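Local structure of N-alpha-acetyltransferase (4R3L) at residues Val63-Phe74 / Val84-Leu95. The protein transfers the acetyl group of acetyl-CoA to the free alpha-amino group at the N-terminus of proteins, preferring those that begin with serine. Numbering follows the deposited sequence.
With COA (coenzyme A), chain C.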
# COMPACT_ATOMS: atom_id res chain seq x y z
N VAL A 63 5.83 6.43 12.16
CA VAL A 63 5.41 5.16 12.74
C VAL A 63 4.67 4.26 11.75
O VAL A 63 4.31 3.13 12.07
CB VAL A 63 4.50 5.39 13.96
CG1 VAL A 63 5.26 6.12 15.05
CG2 VAL A 63 3.23 6.16 13.55
N GLY A 64 4.46 4.76 10.54
CA GLY A 64 3.78 3.97 9.52
C GLY A 64 3.92 4.62 8.17
O GLY A 64 4.26 5.80 8.10
N TYR A 65 3.67 3.87 7.10
CA TYR A 65 3.76 4.47 5.78
C TYR A 65 2.93 3.68 4.80
O TYR A 65 2.59 2.52 5.05
CB TYR A 65 5.23 4.54 5.31
CG TYR A 65 5.78 3.18 4.98
CD1 TYR A 65 5.70 2.66 3.70
CD2 TYR A 65 6.37 2.39 5.97
CE1 TYR A 65 6.20 1.40 3.40
CE2 TYR A 65 6.86 1.12 5.68
CZ TYR A 65 6.76 0.63 4.40
OH TYR A 65 7.26 -0.62 4.10
N ILE A 66 2.65 4.30 3.66
CA ILE A 66 2.07 3.59 2.54
C ILE A 66 2.78 4.03 1.27
O ILE A 66 2.88 5.22 1.00
CB ILE A 66 0.54 3.82 2.42
CG1 ILE A 66 -0.03 3.01 1.24
CG2 ILE A 66 0.20 5.32 2.29
CD1 ILE A 66 -1.57 3.03 1.20
N MET A 67 3.28 3.06 0.51
CA MET A 67 4.03 3.35 -0.71
C MET A 67 3.25 2.86 -1.92
O MET A 67 2.98 1.66 -2.02
CB MET A 67 5.41 2.67 -0.66
CG MET A 67 6.16 2.75 -1.95
SD MET A 67 7.93 2.31 -1.73
CE MET A 67 7.78 0.60 -1.19
N PRO A 68 2.90 3.77 -2.83
CA PRO A 68 2.05 3.46 -3.98
C PRO A 68 2.85 3.28 -5.27
O PRO A 68 4.02 3.67 -5.34
CB PRO A 68 1.18 4.71 -4.08
CG PRO A 68 2.19 5.81 -3.81
CD PRO A 68 3.13 5.23 -2.74
N ARG A 69 2.18 2.72 -6.27
CA ARG A 69 2.69 2.71 -7.64
C ARG A 69 1.50 3.02 -8.54
O ARG A 69 0.41 2.49 -8.33
CB ARG A 69 3.31 1.36 -8.00
CG ARG A 69 3.89 1.29 -9.40
CD ARG A 69 4.02 -0.17 -9.79
NE ARG A 69 5.07 -0.39 -10.77
CZ ARG A 69 5.25 -1.54 -11.41
NH1 ARG A 69 4.42 -2.55 -11.18
NH2 ARG A 69 6.24 -1.67 -12.28
N ILE A 70 1.69 3.88 -9.53
CA ILE A 70 0.60 4.24 -10.43
C ILE A 70 0.81 3.55 -11.78
O ILE A 70 1.92 3.59 -12.33
CB ILE A 70 0.49 5.76 -10.63
CG1 ILE A 70 0.26 6.46 -9.28
CG2 ILE A 70 -0.63 6.07 -11.61
CD1 ILE A 70 -1.03 6.02 -8.59
N GLU A 71 -0.23 2.92 -12.31
CA GLU A 71 -0.08 2.08 -13.51
C GLU A 71 -1.16 2.34 -14.56
O GLU A 71 -2.20 2.89 -14.25
CB GLU A 71 -0.11 0.60 -13.11
CG GLU A 71 0.84 0.26 -11.97
CD GLU A 71 0.59 -1.12 -11.38
OE1 GLU A 71 -0.52 -1.66 -11.54
OE2 GLU A 71 1.53 -1.66 -10.76
N TRP A 72 -0.90 1.95 -15.80
CA TRP A 72 -1.95 1.98 -16.83
C TRP A 72 -1.96 0.61 -17.48
O TRP A 72 -0.91 0.11 -17.89
CB TRP A 72 -1.71 3.09 -17.87
CG TRP A 72 -2.74 3.09 -18.96
CD1 TRP A 72 -4.06 3.46 -18.86
CD2 TRP A 72 -2.55 2.67 -20.31
NE1 TRP A 72 -4.69 3.29 -20.07
CE2 TRP A 72 -3.79 2.82 -20.97
CE3 TRP A 72 -1.45 2.18 -21.02
CZ2 TRP A 72 -3.95 2.49 -22.32
CZ3 TRP A 72 -1.61 1.86 -22.36
CH2 TRP A 72 -2.85 2.02 -23.00
N GLY A 73 -3.12 -0.02 -17.55
CA GLY A 73 -3.15 -1.37 -18.08
C GLY A 73 -4.48 -2.04 -17.85
O GLY A 73 -5.45 -1.41 -17.45
N PHE A 74 -4.50 -3.34 -18.10
CA PHE A 74 -5.72 -4.11 -18.00
C PHE A 74 -6.27 -4.11 -16.57
O PHE A 74 -5.53 -4.30 -15.60
CB PHE A 74 -5.49 -5.53 -18.51
CG PHE A 74 -5.20 -5.60 -19.99
CD1 PHE A 74 -6.17 -5.22 -20.92
CD2 PHE A 74 -3.97 -6.01 -20.45
CE1 PHE A 74 -5.90 -5.28 -22.28
CE2 PHE A 74 -3.70 -6.07 -21.81
CZ PHE A 74 -4.67 -5.70 -22.72
N VAL A 84 -7.26 0.50 -18.06
CA VAL A 84 -7.61 1.50 -17.05
C VAL A 84 -6.37 2.03 -16.33
O VAL A 84 -5.31 1.39 -16.33
CB VAL A 84 -8.58 0.91 -15.99
CG1 VAL A 84 -9.90 0.48 -16.61
CG2 VAL A 84 -7.92 -0.25 -15.26
N ARG A 85 -6.49 3.19 -15.71
CA ARG A 85 -5.46 3.68 -14.79
C ARG A 85 -5.65 3.03 -13.43
O ARG A 85 -6.77 3.00 -12.90
CB ARG A 85 -5.52 5.21 -14.66
CG ARG A 85 -5.37 5.94 -15.97
CD ARG A 85 -3.95 6.39 -16.18
NE ARG A 85 -3.49 7.26 -15.11
CZ ARG A 85 -2.38 8.00 -15.19
NH1 ARG A 85 -1.66 7.97 -16.30
NH2 ARG A 85 -2.01 8.77 -14.17
N LYS A 86 -4.57 2.51 -12.86
CA LYS A 86 -4.67 1.73 -11.62
C LYS A 86 -3.71 2.27 -10.56
O LYS A 86 -2.57 2.62 -10.87
CB LYS A 86 -4.33 0.26 -11.88
CG LYS A 86 -5.10 -0.40 -13.02
CD LYS A 86 -4.67 -1.85 -13.22
CE LYS A 86 -3.34 -1.97 -13.98
NZ LYS A 86 -3.08 -3.40 -14.33
N GLY A 87 -4.16 2.31 -9.31
CA GLY A 87 -3.26 2.60 -8.21
C GLY A 87 -2.96 1.28 -7.52
O GLY A 87 -3.83 0.46 -7.30
N HIS A 88 -1.69 1.08 -7.20
CA HIS A 88 -1.23 -0.20 -6.68
C HIS A 88 -0.55 0.08 -5.35
O HIS A 88 0.39 0.86 -5.30
CB HIS A 88 -0.27 -0.84 -7.70
CG HIS A 88 0.20 -2.22 -7.34
ND1 HIS A 88 1.04 -2.94 -8.16
CD2 HIS A 88 -0.06 -3.01 -6.27
CE1 HIS A 88 1.28 -4.12 -7.61
NE2 HIS A 88 0.64 -4.18 -6.46
N VAL A 89 -1.02 -0.53 -4.27
CA VAL A 89 -0.33 -0.38 -3.00
C VAL A 89 0.83 -1.33 -2.96
O VAL A 89 0.63 -2.54 -2.94
CB VAL A 89 -1.24 -0.69 -1.78
CG1 VAL A 89 -0.48 -0.46 -0.46
CG2 VAL A 89 -2.51 0.15 -1.83
N VAL A 90 2.05 -0.80 -2.95
CA VAL A 90 3.23 -1.65 -3.02
C VAL A 90 3.54 -2.18 -1.63
O VAL A 90 3.86 -3.36 -1.43
CB VAL A 90 4.44 -0.89 -3.59
CG1 VAL A 90 5.69 -1.78 -3.59
CG2 VAL A 90 4.12 -0.39 -4.98
N SER A 91 3.38 -1.31 -0.64
CA SER A 91 3.77 -1.65 0.71
C SER A 91 3.02 -0.75 1.69
O SER A 91 2.89 0.45 1.46
CB SER A 91 5.29 -1.50 0.86
OG SER A 91 5.75 -1.97 2.11
N ILE A 92 2.50 -1.34 2.76
CA ILE A 92 1.93 -0.58 3.86
C ILE A 92 2.29 -1.27 5.18
O ILE A 92 2.21 -2.49 5.30
CB ILE A 92 0.40 -0.40 3.70
CG1 ILE A 92 -0.17 0.50 4.80
CG2 ILE A 92 -0.33 -1.75 3.69
CD1 ILE A 92 -1.66 0.76 4.64
N ALA A 93 2.74 -0.49 6.14
CA ALA A 93 3.11 -1.06 7.42
C ALA A 93 2.96 -0.03 8.53
O ALA A 93 3.07 1.17 8.30
CB ALA A 93 4.54 -1.58 7.38
N VAL A 94 2.68 -0.51 9.74
CA VAL A 94 2.55 0.34 10.92
C VAL A 94 3.30 -0.32 12.07
O VAL A 94 3.16 -1.53 12.27
CB VAL A 94 1.06 0.54 11.30
CG1 VAL A 94 0.92 1.37 12.57
CG2 VAL A 94 0.28 1.18 10.14
N LEU A 95 4.12 0.44 12.80
CA LEU A 95 4.84 -0.11 13.95
C LEU A 95 3.85 -0.75 14.93
O LEU A 95 2.77 -0.20 15.18
CB LEU A 95 5.67 0.97 14.66
CG LEU A 95 6.95 1.46 13.96
CD1 LEU A 95 7.61 2.58 14.73
CD2 LEU A 95 7.92 0.30 13.76
N1A COA C . -7.15 -8.52 13.85
C2A COA C . -8.40 -8.33 13.36
N3A COA C . -8.71 -7.22 12.68
C4A COA C . -7.77 -6.25 12.47
C5A COA C . -6.48 -6.41 12.97
C6A COA C . -6.19 -7.58 13.68
N6A COA C . -4.84 -7.80 14.21
N7A COA C . -5.75 -5.28 12.61
C8A COA C . -6.59 -4.45 11.92
N9A COA C . -7.80 -5.03 11.82
C1B COA C . -9.00 -4.46 11.17
C2B COA C . -9.99 -4.08 12.20
O2B COA C . -11.28 -4.17 11.69
C3B COA C . -9.69 -2.69 12.43
O3B COA C . -10.77 -2.09 13.03
P3B COA C . -10.79 -1.93 14.59
O7A COA C . -11.84 -0.90 15.00
O8A COA C . -9.47 -1.48 15.06
O9A COA C . -11.11 -3.25 15.23
C4B COA C . -9.46 -2.21 11.06
O4B COA C . -8.72 -3.24 10.46
C5B COA C . -8.65 -0.98 11.03
O5B COA C . -7.31 -1.20 11.38
P1A COA C . -6.21 -0.08 11.53
O1A COA C . -6.08 0.36 12.97
O2A COA C . -6.52 1.04 10.63
O3A COA C . -4.89 -0.87 11.11
P2A COA C . -3.46 -0.71 11.77
O4A COA C . -3.36 -1.44 13.10
O5A COA C . -3.09 0.73 11.89
O6A COA C . -2.42 -1.40 10.75
CBP COA C . -1.62 -3.29 9.43
CCP COA C . -2.82 -2.53 10.06
CDP COA C . -2.12 -4.55 8.77
CEP COA C . -0.98 -2.37 8.40
CAP COA C . -0.68 -3.59 10.58
OAP COA C . -1.13 -4.65 11.42
C9P COA C . 0.73 -3.96 10.16
O9P COA C . 1.59 -3.07 9.91
N8P COA C . 1.16 -5.34 10.05
C7P COA C . 2.51 -5.74 9.66
C6P COA C . 2.88 -5.29 8.21
C5P COA C . 1.85 -5.73 7.18
O5P COA C . 1.44 -6.92 7.20
N4P COA C . 1.32 -4.77 6.21
C3P COA C . 0.33 -5.18 5.24
C2P COA C . 0.75 -6.16 4.15
S1P COA C . -0.29 -6.34 2.74
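M67 O takes two backbone N-H groups at once, from V90 N at 2.8 Å and, more loosely, from S91 N at 3.3 Å: a classic beta bulge that shifts the register of an otherwise regular antiparallel pair by one residue. The extra residue, V90, turns toward 63-74 and lays CG2 on R69 CB, 3.6 Å away, while the thioether of M67 brings CE alongside S91 CB. On the face shared by M67 and S91, the ring of Y65 swings to chi1 71°, which carries OH along the sheet to S91 OG at 2.8 Å; N29 of helix 22-32 holds that hydroxyl as well. Beyond the bulge lies the polar part of this face. H88 reaches across the strands with CG trans to N (chi1 -175°), and ND1 donates to E71 OE2 at 2.9 Å; the oxygen sits in the ring plane, yet ND1 lies 39° out of the carboxylate plane. R69 NH1, on the same strand as E71, makes a salt bridge to OE2 through a weak hydrogen bond, Y125 grips OE1, and H88 NE2 is hydrogen-bonded to E127, its partner in the zinc-binding site. Were E71 an alanine, H88 ND1 would probably lose its acceptor and the imidazole be less firmly fixed, with R69 losing its counter-charge. K86 NZ donates to F74 O at 2.9 Å, near the loop joining the strands. At the opposite end, I92 O accepts from coenzyme A N4P (2.6 Å) and V94 N donates to its O9P (2.8 Å), the strand-like pairing of pantetheine with the bulged central strand that marks the GNAT fold.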